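Local coordinates for protein 378aa long hypothetical citrate synthase (Sulfolobus tokodaii, PDB 1VGM) that belongs to the citrate synthase family and folds into a largely helical chain that pairs with a second copy of itself, at residues K67-E72 with N117-V122; K277-K282 with Y322-P327; S82-M87 with A129-N134; Y34-L39 with A269-T274. All coordinates share one frame; numbering follows the deposited sequence.

Contact 1: residues K67-E72 with N117-V122; sequences KGIINE and NKELAV
Helix-to-helix packing is well illustrated where Ile69 and Ile70, in the last turn of helix 60-71, close on Val122 in the opening turns of helix 117-139. The short axes come within 9.6 Å and cross at -54°, a common crossing for packed helices. Val122 is the side chain that both isoleucines meet. Its CG1 stands anti to its own backbone N (chi1 -175°), which carries that methyl outward between the two isoleucines. There CG1 lies 3.6 Å from Ile69 CG2 and also 3.6 Å from Ile70 CG1, and both isoleucine side chains meet the valine at roughly a right angle. The outer branch of Ile69 reaches further along the partner helix, bringing CD1 to 4.0 Å from Glu119 CG, while its CG2 lies 3.9 Å from Glu119 O. Of its side chain, Glu119 offers the aliphatic part to this contact: the chain bends at chi2 (68°), and OE2 is hydrogen-bonded to Tyr54 OH. Helix 45-54, which carries Tyr54, also supplies Ile49 and Glu46 to pack on Ile70, while Ala121 turns to Leu344 and Ile348 of helix 331-353. Across the two segments the joint is therefore almost wholly aliphatic, with one backbone carbonyl, Glu119 O, at its margin and the carboxylate of Glu119 bent away and given a polar partner of its own.

Contact 2: residues K277-K282 with Y322-P327; sequences KSFAEK and YALGFP
The ring of Phe279 receives Ala323 CB over one face, and Leu324 reaches it obliquely, by its CD2 methyl, at the far end. The alanine methyl stands 3.4 Å above the ring plane, displaced toward the rim on the side of the ring's attachment. The contact is a CH-pi interaction: Ala323 CB lies 3.8 Å from the Phe279 ring centroid, 25° off the normal. Its nearest atoms are on the inner part of the ring, with Ala323 CB 3.5 Å from Phe279 CG. Leu324 CD2 is looser, 4.1 Å from Phe279 CZ. The aromatic ring thus rests on the alanine methyl, with the leucine methyl beside its outer end.

Each segment also has a local polar bond near the end of its helix. Helix 314-323 is closed by a Schellman motif at Gly325, whose phi of 103° turns the chain; its N donates to Tyr322 O over 2.8 Å. On the other side, Lys282 curls back so that NZ reaches Glu281 O at 2.7 Å, approaching from above the carbonyl plane rather than along a lone pair.

Neighbouring helices complete the setting. Val286 of helix 284-304 touches both Phe279 and Ala323, and Ala173 of helix 168-180 packs on Phe279 while Met174 and Glu170 meet Leu324. Beyond the glycine, Phe326 sets its ring edge-to-face with Phe162 of helix 153-162; helices 284-304, 168-180 and 153-162 thus all pack around this pair of segments.

Contact 3: residues S82-M87 with A129-N134; sequences STIFSM and ATITAN
Ile84 and Phe85, where helix 78-84 runs into a type I beta turn that ends at Met87, lie against Ile131 and Asn134 of the long helix 117-139, an all-helical packing at the dimer side of the fold. The apolar part is light: Ile84 CD1 points along to Ile131 CG2 at 4.4 Å. Separately, the Ile84 CG2 methyl rests 4.0 Å from a backbone oxygen, Asn134 O.

Aromatic-to-amide contacts come next. Phe85 presents its ring edge to Asn134 OD1, which lies in the plane of the ring and 3.7 Å from Phe85 CZ, while Asn134 O approaches the ring obliquely, also 3.7 Å from Phe85 CZ; ring and amide planes stand 71° apart. Such an edge, slightly positive, probably suits OD1, although its stronger partner is Lys145 N. Pro144 touches both Phe85 and Asn134.

Polar bonds hold the pieces in shape. Thr83 O accepts from Ser86 N and Ser86 OG on the same face of its plane, and Thr83 OG1 is hydrogen-bonded to Thr83 OG1 of the second subunit. The Asn134 amide is fixed from its other end as well: ND2 donates to Thr130 O over 3.0 Å at 160°, reaching that oxygen from the face opposite to the one used by Asn134 N.

Contact 4: residues Y34-L39 with A269-T274; sequences YDINDL and AKIFKT
Ile271 of helix 267-280 drives its CD1 methyl toward the first turn of helix 36-42, where Asn37 OD1 lies 3.5 Å away and Ile36 CG1 4.2 Å. The amide oxygen also lies 3.7 Å from Ile271 CG1, so it rests alongside the end of the isoleucine.

What sets the asparagine in place is Asp35, the N-cap of that helix. Its OD1 takes Asn37 N on the anti side at 2.7 Å, the capping bond, and Asn37 ND2 on the syn lone pair at 2.8 Å, with the carboxylate oxygen nearly in the amide plane. Asp35 OD1, accepting two N-H groups of Asn37, helps fix the rotation of the Asn37 amide, whose own OD1 then faces Ile271.

Farther out, Leu180 of helix 168-180 backs Ile271, while Leu29 and Tyr31 of strand 28-31 flank Ile36. Phe372 of the second subunit packs on Asp38 and Leu39.

The capping charge is probably stabilised by the helix start. In this buried joint the hydrogen bonds from Asn37 N and ND2 to Asp35 lie within one segment, and the contact across to the isoleucine is van der Waals alone.

How the contacts relate
Four small packings illustrate how a helical fold is joined piece by piece. Contacts 1 and 3 share helix 117-139, about 21 Å between centres, while contacts 2 and 4 share helix 267-280, about 17 Å between centres. Contacts 3 and 4 are the buried ones; they lie on opposite sides of the chain's centre and both touch the second subunit. Contacts 1 and 2 are only partly buried and meet no other chain. The chemistry differs too: contact 1 is mainly aliphatic, contact 2 sets a methyl on a ring, and contacts 3 and 4 each bring an asparagine to an apolar partner, its ND2 bonded within its own segment.

Contact 1: residues K67-E72 with N117-V122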
loop_
_atom_site.group_PDB
_atom_site.type_symbol
_atom_site.label_atom_id
_atom_site.label_comp_id
_atom_site.label_asym_id
_atom_site.label_seq_id
_atom_site.Cartn_x
_atom_site.Cartn_y
_atom_site.Cartn_z
ATOM N N LYS A 67 -5.397 -21.126 19.125
ATOM C CA LYS A 67 -6.727 -20.696 19.553
ATOM C C LYS A 67 -6.651 -19.716 20.730
ATOM O O LYS A 67 -7.430 -18.761 20.813
ATOM C CB LYS A 67 -7.575 -21.922 19.933
ATOM C CG LYS A 67 -7.780 -22.908 18.784
ATOM C CD LYS A 67 -8.606 -24.125 19.192
ATOM C CE LYS A 67 -9.056 -24.909 17.960
ATOM N NZ LYS A 67 -9.794 -26.171 18.279
ATOM N N GLY A 68 -5.699 -19.952 21.628
ATOM C CA GLY A 68 -5.483 -19.046 22.743
ATOM C C GLY A 68 -5.061 -17.640 22.337
ATOM O O GLY A 68 -5.535 -16.654 22.901
ATOM N N ILE A 69 -4.166 -17.532 21.364
ATOM C CA ILE A 69 -3.781 -16.220 20.870
ATOM C C ILE A 69 -4.961 -15.537 20.186
ATOM O O ILE A 69 -5.251 -14.370 20.442
ATOM C CB ILE A 69 -2.610 -16.322 19.876
ATOM C CG1 ILE A 69 -1.358 -16.826 20.608
ATOM C CG2 ILE A 69 -2.351 -14.960 19.233
ATOM C CD1 ILE A 69 -0.251 -17.339 19.675
ATOM N N ILE A 70 -5.640 -16.272 19.317
ATOM C CA ILE A 70 -6.805 -15.740 18.628
ATOM C C ILE A 70 -7.782 -15.162 19.632
ATOM O O ILE A 70 -8.188 -14.001 19.521
ATOM C CB ILE A 70 -7.519 -16.838 17.793
ATOM C CG1 ILE A 70 -6.672 -17.183 16.563
ATOM C CG2 ILE A 70 -8.895 -16.357 17.357
ATOM C CD1 ILE A 70 -7.079 -18.461 15.863
ATOM N N ASN A 71 -8.157 -15.977 20.612
ATOM C CA ASN A 71 -9.299 -15.667 21.467
ATOM C C ASN A 71 -9.008 -14.498 22.400
ATOM O O ASN A 71 -9.931 -13.880 22.930
ATOM C CB ASN A 71 -9.693 -16.896 22.292
ATOM C CG ASN A 71 -10.534 -17.877 21.504
ATOM O OD1 ASN A 71 -11.398 -17.476 20.717
ATOM N ND2 ASN A 71 -10.290 -19.169 21.709
ATOM N N GLU A 72 -7.727 -14.200 22.599
ATOM C CA GLU A 72 -7.349 -13.073 23.442
ATOM C C GLU A 72 -7.019 -11.816 22.634
ATOM O O GLU A 72 -6.570 -10.824 23.199
ATOM C CB GLU A 72 -6.154 -13.446 24.334
ATOM C CG GLU A 72 -4.816 -13.502 23.610
ATOM C CD GLU A 72 -3.706 -14.106 24.466
ATOM O OE1 GLU A 72 -2.597 -14.340 23.941
ATOM O OE2 GLU A 72 -3.941 -14.347 25.666
ATOM N N ASN A 117 7.127 -12.602 15.434
ATOM C CA ASN A 117 6.435 -12.278 14.188
ATOM C C ASN A 117 5.217 -13.177 13.972
ATOM O O ASN A 117 4.174 -12.705 13.533
ATOM C CB ASN A 117 7.383 -12.405 12.995
ATOM C CG ASN A 117 8.316 -11.205 12.855
ATOM O OD1 ASN A 117 8.055 -10.139 13.402
ATOM N ND2 ASN A 117 9.407 -11.380 12.116
ATOM N N LYS A 118 5.352 -14.465 14.280
ATOM C CA LYS A 118 4.307 -15.442 13.979
ATOM C C LYS A 118 3.117 -15.250 14.907
ATOM O O LYS A 118 1.963 -15.338 14.485
ATOM C CB LYS A 118 4.837 -16.875 14.138
ATOM C CG LYS A 118 5.695 -17.357 12.978
ATOM C CD LYS A 118 6.229 -18.761 13.218
ATOM C CE LYS A 118 7.571 -18.730 13.931
ATOM N NZ LYS A 118 8.682 -18.384 13.001
ATOM N N GLU A 119 3.401 -14.999 16.178
ATOM C CA GLU A 119 2.347 -14.738 17.135
ATOM C C GLU A 119 1.633 -13.423 16.794
ATOM O O GLU A 119 0.413 -13.315 16.944
ATOM C CB GLU A 119 2.932 -14.690 18.548
ATOM C CG GLU A 119 3.486 -16.032 19.038
ATOM C CD GLU A 119 4.741 -16.486 18.286
ATOM O OE1 GLU A 119 5.571 -15.616 17.915
ATOM O OE2 GLU A 119 4.896 -17.718 18.072
ATOM N N LEU A 120 2.387 -12.433 16.323
ATOM C CA LEU A 120 1.796 -11.169 15.883
ATOM C C LEU A 120 0.886 -11.367 14.672
ATOM O O LEU A 120 -0.171 -10.756 14.591
ATOM C CB LEU A 120 2.891 -10.143 15.539
ATOM C CG LEU A 120 2.408 -8.854 14.855
ATOM C CD1 LEU A 120 1.503 -8.088 15.809
ATOM C CD2 LEU A 120 3.592 -7.991 14.441
ATOM N N ALA A 121 1.296 -12.225 13.739
ATOM C CA ALA A 121 0.438 -12.617 12.617
ATOM C C ALA A 121 -0.925 -13.164 13.053
ATOM O O ALA A 121 -1.953 -12.816 12.476
ATOM C CB ALA A 121 1.160 -13.653 11.749
ATOM N N VAL A 122 -0.929 -14.024 14.067
ATOM C CA VAL A 122 -2.176 -14.591 14.571
ATOM C C VAL A 122 -3.066 -13.504 15.166
ATOM O O VAL A 122 -4.267 -13.465 14.900
ATOM C CB VAL A 122 -1.920 -15.677 15.650
ATOM C CG1 VAL A 122 -3.240 -16.330 16.051
ATOM C CG2 VAL A 122 -0.966 -16.733 15.109
#

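Contact 2: residues K277-K282 with Y322-P327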
loop_
_atom_site.group_PDB
_atom_site.type_symbol
_atom_site.label_atom_id
_atom_site.label_comp_id
_atom_site.label_asym_id
_atom_site.label_seq_id
_atom_site.Cartn_x
_atom_site.Cartn_y
_atom_site.Cartn_z
ATOM N N LYS A 277 -23.966 -26.324 -3.111
ATOM C CA LYS A 277 -24.917 -27.411 -3.280
ATOM C C LYS A 277 -25.632 -27.758 -1.980
ATOM O O LYS A 277 -26.833 -28.005 -1.974
ATOM C CB LYS A 277 -24.211 -28.656 -3.817
ATOM C CG LYS A 277 -25.161 -29.791 -4.203
ATOM C CD LYS A 277 -24.440 -30.887 -4.985
ATOM C CE LYS A 277 -25.120 -32.242 -4.826
ATOM N NZ LYS A 277 -24.507 -33.264 -5.724
ATOM N N SER A 278 -24.897 -27.782 -0.879
ATOM C CA SER A 278 -25.465 -28.249 0.375
ATOM C C SER A 278 -26.449 -27.230 0.914
ATOM O O SER A 278 -27.514 -27.583 1.421
ATOM C CB SER A 278 -24.367 -28.487 1.407
ATOM O OG SER A 278 -24.912 -28.502 2.712
ATOM N N PHE A 279 -26.082 -25.961 0.804
ATOM C CA PHE A 279 -26.941 -24.886 1.259
ATOM C C PHE A 279 -28.210 -24.886 0.423
ATOM O O PHE A 279 -29.298 -24.630 0.937
ATOM C CB PHE A 279 -26.225 -23.545 1.113
ATOM C CG PHE A 279 -25.308 -23.216 2.256
ATOM C CD1 PHE A 279 -23.960 -22.961 2.028
ATOM C CD2 PHE A 279 -25.794 -23.133 3.561
ATOM C CE1 PHE A 279 -23.103 -22.633 3.084
ATOM C CE2 PHE A 279 -24.948 -22.807 4.619
ATOM C CZ PHE A 279 -23.599 -22.553 4.378
ATOM N N ALA A 280 -28.066 -25.184 -0.866
ATOM C CA ALA A 280 -29.194 -25.141 -1.788
ATOM C C ALA A 280 -30.317 -26.088 -1.387
ATOM O O ALA A 280 -31.486 -25.789 -1.614
ATOM C CB ALA A 280 -28.727 -25.458 -3.198
ATOM N N GLU A 281 -29.981 -27.233 -0.802
ATOM C CA GLU A 281 -31.024 -28.207 -0.517
ATOM C C GLU A 281 -31.787 -27.877 0.758
ATOM O O GLU A 281 -32.800 -28.502 1.055
ATOM C CB GLU A 281 -30.456 -29.640 -0.455
ATOM C CG GLU A 281 -29.249 -29.865 0.441
ATOM C CD GLU A 281 -28.711 -31.292 0.340
ATOM O OE1 GLU A 281 -29.424 -32.236 0.740
ATOM O OE2 GLU A 281 -27.574 -31.476 -0.145
ATOM N N LYS A 282 -31.319 -26.873 1.493
ATOM C CA LYS A 282 -32.022 -26.412 2.685
ATOM C C LYS A 282 -32.564 -24.992 2.549
ATOM O O LYS A 282 -33.308 -24.530 3.407
ATOM C CB LYS A 282 -31.096 -26.483 3.904
ATOM C CG LYS A 282 -30.688 -27.899 4.310
ATOM C CD LYS A 282 -31.573 -28.446 5.424
ATOM C CE LYS A 282 -33.005 -28.665 4.955
ATOM N NZ LYS A 282 -33.047 -29.296 3.607
ATOM N N TYR A 322 -23.318 -15.513 0.006
ATOM C CA TYR A 322 -24.751 -15.213 0.026
ATOM C C TYR A 322 -25.503 -16.138 0.981
ATOM O O TYR A 322 -26.298 -15.676 1.795
ATOM C CB TYR A 322 -25.328 -15.351 -1.386
ATOM C CG TYR A 322 -26.824 -15.173 -1.470
ATOM C CD1 TYR A 322 -27.400 -13.902 -1.428
ATOM C CD2 TYR A 322 -27.666 -16.274 -1.595
ATOM C CE1 TYR A 322 -28.784 -13.736 -1.507
ATOM C CE2 TYR A 322 -29.042 -16.121 -1.676
ATOM C CZ TYR A 322 -29.594 -14.852 -1.631
ATOM O OH TYR A 322 -30.959 -14.716 -1.715
ATOM N N ALA A 323 -25.254 -17.445 0.877
ATOM C CA ALA A 323 -25.925 -18.432 1.728
ATOM C C ALA A 323 -25.602 -18.186 3.194
ATOM O O ALA A 323 -26.432 -18.427 4.080
ATOM C CB ALA A 323 -25.493 -19.851 1.334
ATOM N N LEU A 324 -24.386 -17.710 3.442
ATOM C CA LEU A 324 -23.952 -17.355 4.786
ATOM C C LEU A 324 -24.570 -16.058 5.297
ATOM O O LEU A 324 -24.354 -15.684 6.444
ATOM C CB LEU A 324 -22.432 -17.231 4.815
ATOM C CG LEU A 324 -21.703 -18.565 4.800
ATOM C CD1 LEU A 324 -20.237 -18.353 4.479
ATOM C CD2 LEU A 324 -21.886 -19.235 6.147
ATOM N N GLY A 325 -25.328 -15.373 4.441
ATOM C CA GLY A 325 -26.052 -14.186 4.873
ATOM C C GLY A 325 -25.408 -12.874 4.449
ATOM O O GLY A 325 -25.954 -11.802 4.710
ATOM N N PHE A 326 -24.252 -12.941 3.793
ATOM C CA PHE A 326 -23.503 -11.726 3.477
ATOM C C PHE A 326 -24.047 -10.997 2.260
ATOM O O PHE A 326 -24.331 -11.606 1.234
ATOM C CB PHE A 326 -22.031 -12.049 3.245
ATOM C CG PHE A 326 -21.273 -12.308 4.504
ATOM C CD1 PHE A 326 -21.084 -13.606 4.959
ATOM C CD2 PHE A 326 -20.770 -11.255 5.255
ATOM C CE1 PHE A 326 -20.400 -13.855 6.146
ATOM C CE2 PHE A 326 -20.081 -11.492 6.447
ATOM C CZ PHE A 326 -19.899 -12.796 6.890
ATOM N N PRO A 327 -24.188 -9.669 2.359
ATOM C CA PRO A 327 -24.534 -8.874 1.181
ATOM C C PRO A 327 -23.377 -8.865 0.191
ATOM O O PRO A 327 -22.233 -9.135 0.557
ATOM C CB PRO A 327 -24.817 -7.489 1.758
ATOM C CG PRO A 327 -23.935 -7.423 2.955
ATOM C CD PRO A 327 -23.916 -8.817 3.530
#

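Contact 3: residues S82-M87 with A129-N134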
loop_
_atom_site.group_PDB
_atom_site.type_symbol
_atom_site.label_atom_id
_atom_site.label_comp_id
_atom_site.label_asym_id
_atom_site.label_seq_id
_atom_site.Cartn_x
_atom_site.Cartn_y
_atom_site.Cartn_z
ATOM N N SER A 82 -14.553 4.095 16.250
ATOM C CA SER A 82 -14.985 5.470 16.092
ATOM C C SER A 82 -14.926 5.894 14.627
ATOM O O SER A 82 -15.856 6.501 14.107
ATOM C CB SER A 82 -14.100 6.385 16.939
ATOM O OG SER A 82 -14.415 7.742 16.694
ATOM N N THR A 83 -13.827 5.567 13.959
ATOM C CA THR A 83 -13.633 5.988 12.577
ATOM C C THR A 83 -14.497 5.202 11.589
ATOM O O THR A 83 -15.123 5.786 10.705
ATOM C CB THR A 83 -12.158 5.846 12.171
ATOM O OG1 THR A 83 -11.375 6.766 12.938
ATOM C CG2 THR A 83 -11.978 6.127 10.679
ATOM N N ILE A 84 -14.526 3.882 11.736
ATOM C CA ILE A 84 -15.347 3.022 10.881
ATOM C C ILE A 84 -16.806 3.481 10.900
ATOM O O ILE A 84 -17.456 3.624 9.853
ATOM C CB ILE A 84 -15.268 1.543 11.358
ATOM C CG1 ILE A 84 -14.038 0.865 10.758
ATOM C CG2 ILE A 84 -16.525 0.783 10.966
ATOM C CD1 ILE A 84 -13.833 -0.565 11.254
ATOM N N PHE A 85 -17.320 3.713 12.100
ATOM C CA PHE A 85 -18.729 4.022 12.255
ATOM C C PHE A 85 -19.068 5.474 11.934
ATOM O O PHE A 85 -20.239 5.847 11.914
ATOM C CB PHE A 85 -19.170 3.660 13.670
ATOM C CG PHE A 85 -19.460 2.205 13.842
ATOM C CD1 PHE A 85 -20.748 1.712 13.629
ATOM C CD2 PHE A 85 -18.427 1.307 14.097
ATOM C CE1 PHE A 85 -21.012 0.350 13.688
ATOM C CE2 PHE A 85 -18.679 -0.056 14.158
ATOM C CZ PHE A 85 -19.978 -0.542 13.939
ATOM N N SER A 86 -18.055 6.293 11.676
ATOM C CA SER A 86 -18.306 7.698 11.368
ATOM C C SER A 86 -18.305 7.945 9.868
ATOM O O SER A 86 -18.658 9.027 9.417
ATOM C CB SER A 86 -17.250 8.589 12.021
ATOM O OG SER A 86 -16.025 8.501 11.316
ATOM N N MET A 87 -17.909 6.944 9.094
ATOM C CA MET A 87 -17.843 7.104 7.650
ATOM C C MET A 87 -19.200 6.860 7.013
ATOM O O MET A 87 -20.061 6.197 7.593
ATOM C CB MET A 87 -16.806 6.153 7.058
ATOM C CG MET A 87 -15.428 6.787 6.961
ATOM S SD MET A 87 -14.262 5.733 6.141
ATOM C CE MET A 87 -13.684 4.768 7.515
ATOM N N ALA A 129 -10.936 -10.212 11.626
ATOM C CA ALA A 129 -12.314 -10.657 11.830
ATOM C C ALA A 129 -13.139 -9.568 12.512
ATOM O O ALA A 129 -14.275 -9.295 12.123
ATOM C CB ALA A 129 -12.332 -11.934 12.683
ATOM N N THR A 130 -12.566 -8.949 13.535
ATOM C CA THR A 130 -13.264 -7.887 14.246
ATOM C C THR A 130 -13.574 -6.752 13.272
ATOM O O THR A 130 -14.703 -6.268 13.196
ATOM C CB THR A 130 -12.403 -7.360 15.413
ATOM O OG1 THR A 130 -12.094 -8.445 16.300
ATOM C CG2 THR A 130 -13.136 -6.259 16.182
ATOM N N ILE A 131 -12.569 -6.337 12.514
ATOM C CA ILE A 131 -12.748 -5.238 11.572
ATOM C C ILE A 131 -13.772 -5.572 10.480
ATOM O O ILE A 131 -14.622 -4.753 10.157
ATOM C CB ILE A 131 -11.398 -4.844 10.927
ATOM C CG1 ILE A 131 -10.581 -4.035 11.936
ATOM C CG2 ILE A 131 -11.621 -4.031 9.658
ATOM C CD1 ILE A 131 -9.093 -4.006 11.629
ATOM N N THR A 132 -13.698 -6.774 9.922
ATOM C CA THR A 132 -14.585 -7.144 8.825
ATOM C C THR A 132 -16.031 -7.253 9.328
ATOM O O THR A 132 -16.968 -6.831 8.646
ATOM C CB THR A 132 -14.157 -8.498 8.196
ATOM O OG1 THR A 132 -12.816 -8.398 7.695
ATOM C CG2 THR A 132 -15.088 -8.875 7.060
ATOM N N ALA A 133 -16.206 -7.817 10.521
ATOM C CA ALA A 133 -17.524 -7.915 11.134
ATOM C C ALA A 133 -18.141 -6.538 11.330
ATOM O O ALA A 133 -19.333 -6.335 11.074
ATOM C CB ALA A 133 -17.428 -8.635 12.472
ATOM N N ASN A 134 -17.337 -5.583 11.778
ATOM C CA ASN A 134 -17.884 -4.285 12.150
ATOM C C ASN A 134 -18.051 -3.356 10.953
ATOM O O ASN A 134 -18.852 -2.414 10.984
ATOM C CB ASN A 134 -16.999 -3.627 13.207
ATOM C CG ASN A 134 -17.341 -4.083 14.605
ATOM O OD1 ASN A 134 -18.321 -3.630 15.193
ATOM N ND2 ASN A 134 -16.540 -4.994 15.145
#

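Contact 4: residues Y34-L39 with A269-T274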
loop_
_atom_site.group_PDB
_atom_site.type_symbol
_atom_site.label_atom_id
_atom_site.label_comp_id
_atom_site.label_asym_id
_atom_site.label_seq_id
_atom_site.Cartn_x
_atom_site.Cartn_y
_atom_site.Cartn_z
ATOM N N TYR A 34 0.183 -30.208 1.504
ATOM C CA TYR A 34 -1.089 -30.883 1.755
ATOM C C TYR A 34 -2.156 -30.399 0.773
ATOM O O TYR A 34 -2.339 -29.199 0.599
ATOM C CB TYR A 34 -1.547 -30.607 3.190
ATOM C CG TYR A 34 -0.632 -31.188 4.248
ATOM C CD1 TYR A 34 -0.620 -32.561 4.513
ATOM C CD2 TYR A 34 0.214 -30.366 4.996
ATOM C CE1 TYR A 34 0.212 -33.099 5.503
ATOM C CE2 TYR A 34 1.049 -30.895 5.986
ATOM C CZ TYR A 34 1.045 -32.258 6.235
ATOM O OH TYR A 34 1.872 -32.774 7.211
ATOM N N ASP A 35 -2.861 -31.340 0.144
ATOM C CA ASP A 35 -3.890 -31.009 -0.843
ATOM C C ASP A 35 -4.984 -30.162 -0.204
ATOM O O ASP A 35 -5.349 -30.383 0.951
ATOM C CB ASP A 35 -4.510 -32.286 -1.417
ATOM C CG ASP A 35 -5.427 -32.011 -2.603
ATOM O OD1 ASP A 35 -6.577 -31.563 -2.402
ATOM O OD2 ASP A 35 -4.992 -32.249 -3.747
ATOM N N ILE A 36 -5.513 -29.197 -0.952
ATOM C CA ILE A 36 -6.501 -28.283 -0.391
ATOM C C ILE A 36 -7.776 -29.022 0.027
ATOM O O ILE A 36 -8.464 -28.609 0.962
ATOM C CB ILE A 36 -6.863 -27.144 -1.398
ATOM C CG1 ILE A 36 -7.924 -26.228 -0.787
ATOM C CG2 ILE A 36 -7.373 -27.723 -2.695
ATOM C CD1 ILE A 36 -7.354 -24.993 -0.169
ATOM N N ASN A 37 -8.075 -30.121 -0.658
ATOM C CA ASN A 37 -9.246 -30.936 -0.340
ATOM C C ASN A 37 -9.133 -31.571 1.050
ATOM O O ASN A 37 -10.112 -31.625 1.793
ATOM C CB ASN A 37 -9.431 -32.037 -1.395
ATOM C CG ASN A 37 -9.940 -31.498 -2.729
ATOM O OD1 ASN A 37 -11.141 -31.329 -2.922
ATOM N ND2 ASN A 37 -9.024 -31.233 -3.653
ATOM N N ASP A 38 -7.944 -32.054 1.400
ATOM C CA ASP A 38 -7.741 -32.671 2.713
ATOM C C ASP A 38 -7.852 -31.627 3.814
ATOM O O ASP A 38 -8.463 -31.868 4.866
ATOM C CB ASP A 38 -6.367 -33.342 2.783
ATOM C CG ASP A 38 -6.283 -34.574 1.910
ATOM O OD1 ASP A 38 -7.328 -35.225 1.710
ATOM O OD2 ASP A 38 -5.180 -34.890 1.421
ATOM N N LEU A 39 -7.252 -30.465 3.571
ATOM C CA LEU A 39 -7.275 -29.386 4.554
ATOM C C LEU A 39 -8.695 -28.922 4.856
ATOM O O LEU A 39 -9.074 -28.801 6.019
ATOM C CB LEU A 39 -6.420 -28.212 4.064
ATOM C CG LEU A 39 -4.946 -28.607 3.905
ATOM C CD1 LEU A 39 -4.148 -27.450 3.349
ATOM C CD2 LEU A 39 -4.386 -29.055 5.251
ATOM N N ALA A 269 -12.977 -24.221 -6.957
ATOM C CA ALA A 269 -14.336 -24.052 -7.468
ATOM C C ALA A 269 -15.167 -25.296 -7.184
ATOM O O ALA A 269 -16.357 -25.206 -6.885
ATOM C CB ALA A 269 -14.307 -23.774 -8.981
ATOM N N LYS A 270 -14.537 -26.459 -7.278
ATOM C CA LYS A 270 -15.219 -27.707 -6.956
ATOM C C LYS A 270 -15.725 -27.690 -5.515
ATOM O O LYS A 270 -16.839 -28.118 -5.230
ATOM C CB LYS A 270 -14.272 -28.897 -7.141
ATOM C CG LYS A 270 -13.961 -29.267 -8.588
ATOM C CD LYS A 270 -12.782 -30.244 -8.637
ATOM C CE LYS A 270 -12.687 -30.986 -9.958
ATOM N NZ LYS A 270 -11.769 -32.166 -9.842
ATOM N N ILE A 271 -14.891 -27.206 -4.602
ATOM C CA ILE A 271 -15.233 -27.248 -3.188
ATOM C C ILE A 271 -16.300 -26.199 -2.862
ATOM O O ILE A 271 -17.284 -26.499 -2.197
ATOM C CB ILE A 271 -13.974 -27.029 -2.304
ATOM C CG1 ILE A 271 -12.991 -28.177 -2.534
ATOM C CG2 ILE A 271 -14.369 -26.924 -0.832
ATOM C CD1 ILE A 271 -11.618 -27.953 -1.936
ATOM N N PHE A 272 -16.123 -24.974 -3.344
ATOM C CA PHE A 272 -17.175 -23.966 -3.205
ATOM C C PHE A 272 -18.514 -24.468 -3.746
ATOM O O PHE A 272 -19.574 -24.221 -3.157
ATOM C CB PHE A 272 -16.785 -22.678 -3.935
ATOM C CG PHE A 272 -15.958 -21.735 -3.109
ATOM C CD1 PHE A 272 -14.704 -21.324 -3.543
ATOM C CD2 PHE A 272 -16.432 -21.259 -1.896
ATOM C CE1 PHE A 272 -13.933 -20.453 -2.770
ATOM C CE2 PHE A 272 -15.672 -20.392 -1.122
ATOM C CZ PHE A 272 -14.420 -19.988 -1.559
ATOM N N LYS A 273 -18.471 -25.170 -4.872
ATOM C CA LYS A 273 -19.702 -25.664 -5.472
ATOM C C LYS A 273 -20.404 -26.619 -4.505
ATOM O O LYS A 273 -21.593 -26.475 -4.241
ATOM C CB LYS A 273 -19.409 -26.374 -6.800
ATOM C CG LYS A 273 -20.667 -26.823 -7.555
ATOM C CD LYS A 273 -20.317 -27.503 -8.869
ATOM C CE LYS A 273 -21.507 -28.244 -9.466
ATOM N NZ LYS A 273 -22.582 -27.317 -9.889
ATOM N N THR A 274 -19.657 -27.582 -3.971
ATOM C CA THR A 274 -20.228 -28.563 -3.055
ATOM C C THR A 274 -20.797 -27.879 -1.810
ATOM O O THR A 274 -21.838 -28.277 -1.293
ATOM C CB THR A 274 -19.169 -29.612 -2.623
ATOM O OG1 THR A 274 -18.152 -28.980 -1.837
ATOM C CG2 THR A 274 -18.513 -30.216 -3.825
#